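Aspartate aminotransferase (Giardia lamblia, PDB 3MEB) probably catalyses the reversible, pyridoxal-phosphate-dependent transfer of an amino group from L-aspartate to 2-oxoglutarate, giving oxaloacetate and L-glutamate. Local coordinates at residues L206-D218 and A238-G250. Numbering follows the deposited sequence.
Sequences LFHACAHNPSGID and AFFDSAYQGFATG. With SO4 (sulfate ion), chain C.
Phe207 is gripped through both backbone polar atoms: its N donates to Phe239 O at 2.7 Å and its O accepts from Asp241 N at 2.8 Å. A third bond, Ala209 N to Asp241 O, ends the parallel pairing. Packing is tight on the face carrying Phe207 and Phe240. Phe207 CB lies 3.8 Å from Phe240 CD1, Ala238 CB sits in plane at the Phe207 ring edge, and the two rings meet obliquely, planes 37° apart; helix 257-264 covers them. On the other face, Leu206 CG turns away from its own N (chi1 -174°), which lays CD1 alongside Phe239, 3.8 Å from CD2. Strands 204-208 and 237-242, joined by helix 221-234, form a beta-alpha-beta unit in the central sheet of this aminotransferase, and the loops beyond their C-terminal ends help build the cofactor pocket. There Ala211 CB packs on Tyr244 CB at 3.6 Å, while water 1 bridges Tyr244 N and Cys210 O. Asn213 and Tyr244, both pyridoxal-phosphate-binding residues, approach with amide and ring planes 63° apart. Asn213 ND2 reaches a sulfate ion, donating to its O1 at 3.0 Å, while OD1 is held by Arg419, which also binds the sulfate. Asp241 OD2, in the same pocket, is bonded to His158. At the partly exposed end Cys210 CB still meets Ala248 CB closely, at 3.7 Å. The looseness lies beyond it, where Asp218 only skirts Ala248, OD2 to CB 4.5 Å, and instead takes Ala211 N and His212 N on the syn lone pairs of OD2 and OD1.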
ATOM      1  N   LEU A 206     -22.594   5.108   0.454  1.00  3.17           N
ATOM      2  CA  LEU A 206     -21.786   3.905   0.303  1.00  3.11           C
ATOM      3  C   LEU A 206     -22.716   2.720   0.133  1.00  3.02           C
ATOM      4  O   LEU A 206     -23.666   2.544   0.934  1.00  3.59           O
ATOM      5  CB  LEU A 206     -20.900   3.710   1.547  1.00  3.03           C
ATOM      6  CG  LEU A 206     -19.874   2.585   1.520  1.00  4.77           C
ATOM      7  CD1 LEU A 206     -18.768   2.791   0.475  1.00  4.63           C
ATOM      8  CD2 LEU A 206     -19.267   2.472   2.931  1.00  2.00           C
ATOM      9  N   PHE A 207     -22.482   1.952  -0.932  1.00  2.00           N
ATOM     10  CA  PHE A 207     -23.294   0.789  -1.266  1.00  2.00           C
ATOM     11  C   PHE A 207     -22.369  -0.366  -1.452  1.00  2.00           C
ATOM     12  O   PHE A 207     -21.276  -0.208  -1.999  1.00  2.90           O
ATOM     13  CB  PHE A 207     -24.008   0.955  -2.617  1.00  2.00           C
ATOM     14  CG  PHE A 207     -25.122   1.939  -2.608  1.00  2.00           C
ATOM     15  CD1 PHE A 207     -26.245   1.736  -1.810  1.00  2.05           C
ATOM     16  CD2 PHE A 207     -25.059   3.074  -3.399  1.00  2.00           C
ATOM     17  CE1 PHE A 207     -27.293   2.696  -1.797  1.00  2.49           C
ATOM     18  CE2 PHE A 207     -26.081   3.999  -3.416  1.00  2.00           C
ATOM     19  CZ  PHE A 207     -27.200   3.816  -2.611  1.00  2.31           C
ATOM     20  N   HIS A 208     -22.778  -1.524  -1.005  1.00  2.28           N
ATOM     21  CA  HIS A 208     -22.126  -2.769  -1.432  1.00  2.00           C
ATOM     22  C   HIS A 208     -22.740  -3.195  -2.762  1.00  2.52           C
ATOM     23  O   HIS A 208     -23.962  -3.243  -2.904  1.00  2.22           O
ATOM     24  CB  HIS A 208     -22.338  -3.855  -0.386  1.00  2.04           C
ATOM     25  CG  HIS A 208     -21.794  -3.520   0.961  1.00  2.11           C
ATOM     26  ND1 HIS A 208     -21.051  -4.407   1.703  1.00  2.00           N
ATOM     27  CD2 HIS A 208     -21.954  -2.420   1.744  1.00  5.34           C
ATOM     28  CE1 HIS A 208     -20.742  -3.859   2.866  1.00  5.32           C
ATOM     29  NE2 HIS A 208     -21.294  -2.657   2.927  1.00  3.22           N
ATOM     30  N   ALA A 209     -21.905  -3.521  -3.740  1.00  3.22           N
ATOM     31  CA  ALA A 209     -22.375  -3.832  -5.095  1.00  3.94           C
ATOM     32  C   ALA A 209     -23.220  -5.112  -5.128  1.00  3.95           C
ATOM     33  O   ALA A 209     -24.238  -5.196  -5.845  1.00  4.25           O
ATOM     34  CB  ALA A 209     -21.158  -3.969  -6.035  1.00  4.15           C
ATOM     35  N   CYS A 210     -22.794  -6.092  -4.334  1.00  2.88           N
ATOM     36  CA  CYS A 210     -23.473  -7.372  -4.167  1.00  3.12           C
ATOM     37  C   CYS A 210     -22.847  -8.069  -2.975  1.00  3.27           C
ATOM     38  O   CYS A 210     -21.792  -7.671  -2.561  1.00  2.00           O
ATOM     39  CB  CYS A 210     -23.336  -8.258  -5.414  1.00  3.53           C
ATOM     40  SG  CYS A 210     -21.708  -8.845  -5.903  1.00  7.23           S
ATOM     41  N   ALA A 211     -23.484  -9.116  -2.459  1.00  3.66           N
ATOM     42  CA  ALA A 211     -22.959  -9.881  -1.312  1.00  2.66           C
ATOM     43  C   ALA A 211     -22.622  -8.951  -0.139  1.00  2.80           C
ATOM     44  O   ALA A 211     -21.528  -8.978   0.387  1.00  2.00           O
ATOM     45  CB  ALA A 211     -21.737 -10.758  -1.749  1.00  2.08           C
ATOM     46  N   HIS A 212     -23.588  -8.127   0.260  1.00  3.15           N
ATOM     47  CA  HIS A 212     -23.434  -7.246   1.392  1.00  4.22           C
ATOM     48  C   HIS A 212     -22.821  -7.994   2.590  1.00  4.96           C
ATOM     49  O   HIS A 212     -23.212  -9.103   2.940  1.00  5.01           O
ATOM     50  CB  HIS A 212     -24.766  -6.649   1.785  1.00  4.71           C
ATOM     51  CG  HIS A 212     -24.717  -5.775   2.995  1.00  5.17           C
ATOM     52  ND1 HIS A 212     -24.901  -6.267   4.269  1.00  6.21           N
ATOM     53  CD2 HIS A 212     -24.525  -4.440   3.124  1.00  6.44           C
ATOM     54  CE1 HIS A 212     -24.850  -5.263   5.130  1.00  7.34           C
ATOM     55  NE2 HIS A 212     -24.610  -4.147   4.461  1.00  6.26           N
ATOM     56  N   ASN A 213     -21.812  -7.364   3.167  1.00  4.53           N
ATOM     57  CA  ASN A 213     -20.998  -7.935   4.249  1.00  4.76           C
ATOM     58  C   ASN A 213     -21.261  -7.033   5.456  1.00  4.85           C
ATOM     59  O   ASN A 213     -20.903  -5.870   5.398  1.00  5.40           O
ATOM     60  CB  ASN A 213     -19.561  -7.877   3.810  1.00  4.62           C
ATOM     61  CG  ASN A 213     -18.610  -8.417   4.816  1.00  4.70           C
ATOM     62  OD1 ASN A 213     -18.969  -8.740   5.949  1.00  2.00           O
ATOM     63  ND2 ASN A 213     -17.356  -8.524   4.400  1.00  3.77           N
ATOM     64  N   PRO A 214     -21.851  -7.567   6.546  1.00  4.17           N
ATOM     65  CA  PRO A 214     -21.897  -8.982   6.919  1.00  3.90           C
ATOM     66  C   PRO A 214     -23.200  -9.752   6.696  1.00  3.25           C
ATOM     67  O   PRO A 214     -23.211 -10.971   6.920  1.00  3.44           O
ATOM     68  CB  PRO A 214     -21.617  -8.906   8.411  1.00  3.44           C
ATOM     69  CG  PRO A 214     -22.429  -7.672   8.832  1.00  4.36           C
ATOM     70  CD  PRO A 214     -22.305  -6.710   7.666  1.00  5.61           C
ATOM     71  N   SER A 215     -24.257  -9.068   6.242  1.00  3.46           N
ATOM     72  CA  SER A 215     -25.668  -9.558   6.361  1.00  3.84           C
ATOM     73  C   SER A 215     -26.027 -10.610   5.337  1.00  3.45           C
ATOM     74  O   SER A 215     -26.852 -11.479   5.601  1.00  3.50           O
ATOM     75  CB  SER A 215     -26.683  -8.428   6.239  1.00  3.21           C
ATOM     76  OG  SER A 215     -26.914  -8.032   4.896  1.00  4.01           O
ATOM     77  N   GLY A 216     -25.446 -10.498   4.149  1.00  3.82           N
ATOM     78  CA  GLY A 216     -25.718 -11.465   3.071  1.00  3.21           C
ATOM     79  C   GLY A 216     -27.076 -11.242   2.444  1.00  2.86           C
ATOM     80  O   GLY A 216     -27.600 -12.130   1.740  1.00  3.30           O
ATOM     81  N   ILE A 217     -27.699 -10.103   2.785  1.00  2.59           N
ATOM     82  CA  ILE A 217     -28.999  -9.698   2.215  1.00  2.00           C
ATOM     83  C   ILE A 217     -28.710  -8.523   1.296  1.00  2.82           C
ATOM     84  O   ILE A 217     -28.060  -7.569   1.714  1.00  2.30           O
ATOM     85  CB  ILE A 217     -29.993  -9.199   3.316  1.00  2.00           C
ATOM     86  CG1 ILE A 217     -30.101 -10.178   4.505  1.00  2.00           C
ATOM     87  CG2 ILE A 217     -31.368  -8.919   2.719  1.00  2.00           C
ATOM     88  CD1 ILE A 217     -30.237 -11.605   4.128  1.00  2.00           C
ATOM     89  N   ASP A 218     -29.169  -8.603   0.040  1.00  3.55           N
ATOM     90  CA  ASP A 218     -28.870  -7.601  -0.971  1.00  3.17           C
ATOM     91  C   ASP A 218     -30.174  -6.929  -1.416  1.00  2.88           C
ATOM     92  O   ASP A 218     -31.255  -7.517  -1.333  1.00  2.00           O
ATOM     93  CB  ASP A 218     -28.215  -8.280  -2.216  1.00  3.55           C
ATOM     94  CG  ASP A 218     -26.729  -8.646  -2.036  1.00  4.79           C
ATOM     95  OD1 ASP A 218     -26.081  -8.314  -1.012  1.00  3.27           O
ATOM     96  OD2 ASP A 218     -26.181  -9.302  -2.989  1.00  4.46           O
ATOM     97  N   ALA A 238     -23.007   7.706  -5.752  1.00  3.35           N
ATOM     98  CA  ALA A 238     -22.981   6.341  -5.254  1.00  3.72           C
ATOM     99  C   ALA A 238     -21.533   5.901  -5.163  1.00  3.51           C
ATOM    100  O   ALA A 238     -20.805   5.988  -6.158  1.00  5.17           O
ATOM    101  CB  ALA A 238     -23.780   5.391  -6.187  1.00  3.18           C
ATOM    102  N   PHE A 239     -21.111   5.461  -3.977  1.00  2.48           N
ATOM    103  CA  PHE A 239     -19.800   4.893  -3.792  1.00  2.54           C
ATOM    104  C   PHE A 239     -20.019   3.382  -3.622  1.00  3.13           C
ATOM    105  O   PHE A 239     -20.537   2.944  -2.602  1.00  2.41           O
ATOM    106  CB  PHE A 239     -19.116   5.470  -2.564  1.00  2.48           C
ATOM    107  CG  PHE A 239     -17.590   5.249  -2.546  1.00  2.70           C
ATOM    108  CD1 PHE A 239     -16.723   6.313  -2.426  1.00  3.92           C
ATOM    109  CD2 PHE A 239     -17.046   3.984  -2.682  1.00  3.57           C
ATOM    110  CE1 PHE A 239     -15.371   6.112  -2.395  1.00  3.91           C
ATOM    111  CE2 PHE A 239     -15.687   3.791  -2.679  1.00  4.94           C
ATOM    112  CZ  PHE A 239     -14.855   4.855  -2.559  1.00  2.79           C
ATOM    113  N   PHE A 240     -19.615   2.609  -4.613  1.00  2.71           N
ATOM    114  CA  PHE A 240     -19.752   1.167  -4.571  1.00  2.83           C
ATOM    115  C   PHE A 240     -18.487   0.536  -4.022  1.00  3.61           C
ATOM    116  O   PHE A 240     -17.371   0.830  -4.506  1.00  2.77           O
ATOM    117  CB  PHE A 240     -20.048   0.634  -5.968  1.00  4.21           C
ATOM    118  CG  PHE A 240     -21.471   0.846  -6.428  1.00  3.48           C
ATOM    119  CD1 PHE A 240     -22.497  -0.007  -5.989  1.00  6.21           C
ATOM    120  CD2 PHE A 240     -21.784   1.857  -7.307  1.00  5.65           C
ATOM    121  CE1 PHE A 240     -23.803   0.148  -6.430  1.00  4.12           C
ATOM    122  CE2 PHE A 240     -23.089   2.045  -7.745  1.00  2.00           C
ATOM    123  CZ  PHE A 240     -24.106   1.181  -7.307  1.00  6.20           C
ATOM    124  N   ASP A 241     -18.660  -0.321  -3.006  1.00  3.54           N
ATOM    125  CA  ASP A 241     -17.632  -1.261  -2.564  1.00  3.49           C
ATOM    126  C   ASP A 241     -17.930  -2.583  -3.237  1.00  4.26           C
ATOM    127  O   ASP A 241     -19.002  -3.168  -3.036  1.00  2.96           O
ATOM    128  CB  ASP A 241     -17.662  -1.417  -1.042  1.00  3.67           C
ATOM    129  CG  ASP A 241     -16.557  -2.318  -0.496  1.00  4.88           C
ATOM    130  OD1 ASP A 241     -16.049  -3.210  -1.229  1.00 10.35           O
ATOM    131  OD2 ASP A 241     -16.231  -2.185   0.718  1.00  3.84           O
ATOM    132  N   SER A 242     -16.989  -3.059  -4.044  1.00  4.79           N
ATOM    133  CA  SER A 242     -17.236  -4.234  -4.851  1.00  6.83           C
ATOM    134  C   SER A 242     -16.100  -5.233  -4.730  1.00  7.41           C
ATOM    135  O   SER A 242     -15.094  -5.151  -5.440  1.00  8.47           O
ATOM    136  CB  SER A 242     -17.411  -3.861  -6.314  1.00  7.67           C
ATOM    137  OG  SER A 242     -17.545  -5.056  -7.058  1.00  8.26           O
ATOM    138  N   ALA A 243     -16.262  -6.163  -3.807  1.00  8.18           N
ATOM    139  CA  ALA A 243     -15.261  -7.164  -3.538  1.00  8.85           C
ATOM    140  C   ALA A 243     -15.705  -8.560  -3.929  1.00  9.66           C
ATOM    141  O   ALA A 243     -14.870  -9.471  -3.998  1.00 12.14           O
ATOM    142  CB  ALA A 243     -14.885  -7.105  -2.078  1.00  9.00           C
ATOM    143  N   TYR A 244     -16.992  -8.749  -4.212  1.00  9.00           N
ATOM    144  CA  TYR A 244     -17.559 -10.098  -4.369  1.00  8.55           C
ATOM    145  C   TYR A 244     -18.190 -10.408  -5.717  1.00  8.38           C
ATOM    146  O   TYR A 244     -19.055 -11.274  -5.838  1.00 10.05           O
ATOM    147  CB  TYR A 244     -18.535 -10.355  -3.231  1.00  7.43           C
ATOM    148  CG  TYR A 244     -17.829 -10.416  -1.906  1.00  8.09           C
ATOM    149  CD1 TYR A 244     -17.018 -11.493  -1.570  1.00 10.83           C
ATOM    150  CD2 TYR A 244     -17.967  -9.398  -0.986  1.00  9.83           C
ATOM    151  CE1 TYR A 244     -16.367 -11.543  -0.348  1.00 10.05           C
ATOM    152  CE2 TYR A 244     -17.322  -9.441   0.231  1.00 11.04           C
ATOM    153  CZ  TYR A 244     -16.530 -10.500   0.549  1.00 11.15           C
ATOM    154  OH  TYR A 244     -15.931 -10.478   1.786  1.00  9.01           O
ATOM    155  N   GLN A 245     -17.775  -9.668  -6.732  1.00  9.02           N
ATOM    156  CA  GLN A 245     -18.266  -9.877  -8.079  1.00  8.67           C
ATOM    157  C   GLN A 245     -17.849 -11.282  -8.482  1.00  8.08           C
ATOM    158  O   GLN A 245     -16.659 -11.605  -8.441  1.00  7.77           O
ATOM    159  CB  GLN A 245     -17.656  -8.832  -9.016  1.00  9.09           C
ATOM    160  CG  GLN A 245     -18.454  -8.585 -10.255  1.00  8.61           C
ATOM    161  CD  GLN A 245     -17.749  -7.734 -11.268  1.00  6.72           C
ATOM    162  OE1 GLN A 245     -16.697  -7.132 -10.990  1.00  3.48           O
ATOM    163  NE2 GLN A 245     -18.294  -7.710 -12.485  1.00  2.00           N
ATOM    164  N   GLY A 246     -18.828 -12.114  -8.840  1.00  8.78           N
ATOM    165  CA  GLY A 246     -18.613 -13.552  -9.074  1.00  8.61           C
ATOM    166  C   GLY A 246     -19.173 -14.457  -7.965  1.00  9.78           C
ATOM    167  O   GLY A 246     -19.388 -15.657  -8.203  1.00  8.58           O
ATOM    168  N   PHE A 247     -19.381 -13.915  -6.742  1.00 10.60           N
ATOM    169  CA  PHE A 247     -19.878 -14.737  -5.619  1.00 11.07           C
ATOM    170  C   PHE A 247     -21.370 -14.546  -5.262  1.00 12.08           C
ATOM    171  O   PHE A 247     -21.900 -15.260  -4.392  1.00 11.76           O
ATOM    172  CB  PHE A 247     -19.073 -14.461  -4.362  1.00 11.12           C
ATOM    173  CG  PHE A 247     -17.705 -15.059  -4.356  1.00 10.50           C
ATOM    174  CD1 PHE A 247     -17.512 -16.367  -3.960  1.00  8.12           C
ATOM    175  CD2 PHE A 247     -16.604 -14.298  -4.706  1.00 11.22           C
ATOM    176  CE1 PHE A 247     -16.230 -16.907  -3.914  1.00 10.84           C
ATOM    177  CE2 PHE A 247     -15.327 -14.838  -4.671  1.00 11.21           C
ATOM    178  CZ  PHE A 247     -15.139 -16.132  -4.272  1.00  9.14           C
ATOM    179  N   ALA A 248     -22.063 -13.624  -5.918  1.00 13.58           N
ATOM    180  CA  ALA A 248     -23.478 -13.383  -5.573  1.00 14.27           C
ATOM    181  C   ALA A 248     -24.355 -14.326  -6.378  1.00 15.99           C
ATOM    182  O   ALA A 248     -24.771 -15.355  -5.865  1.00 15.56           O
ATOM    183  CB  ALA A 248     -23.864 -11.944  -5.796  1.00 13.83           C
ATOM    184  N   THR A 249     -24.600 -13.982  -7.640  1.00 17.36           N
ATOM    185  CA  THR A 249     -25.274 -14.870  -8.574  1.00 18.60           C
ATOM    186  C   THR A 249     -24.290 -15.854  -9.254  1.00 19.43           C
ATOM    187  O   THR A 249     -24.719 -16.719 -10.001  1.00 20.70           O
ATOM    188  CB  THR A 249     -26.102 -14.060  -9.635  1.00 18.16           C
ATOM    189  OG1 THR A 249     -25.312 -13.772 -10.790  1.00 18.80           O
ATOM    190  CG2 THR A 249     -26.649 -12.756  -9.047  1.00 17.81           C
ATOM    191  N   GLY A 250     -22.977 -15.742  -9.003  1.00 20.18           N
ATOM    192  CA  GLY A 250     -21.986 -16.590  -9.725  1.00 19.55           C
ATOM    193  C   GLY A 250     -21.595 -16.142 -11.147  1.00 18.98           C
ATOM    194  O   GLY A 250     -20.742 -16.768 -11.783  1.00 18.48           O
TER
HETATM  195  S   SO4 C 501     -13.623 -10.001   5.652  1.00 16.77           S
HETATM  196  O1  SO4 C 501     -14.871  -9.257   5.934  1.00 18.97           O
HETATM  197  O2  SO4 C 501     -13.458 -11.160   6.518  1.00 15.32           O
HETATM  198  O3  SO4 C 501     -13.639 -10.384   4.259  1.00 22.22           O
HETATM  199  O4  SO4 C 501     -12.545  -9.063   5.869  1.00 23.68           O
HETATM  200  O   HOH W   1     -19.265  -6.969  -4.477  1.00  5.45           O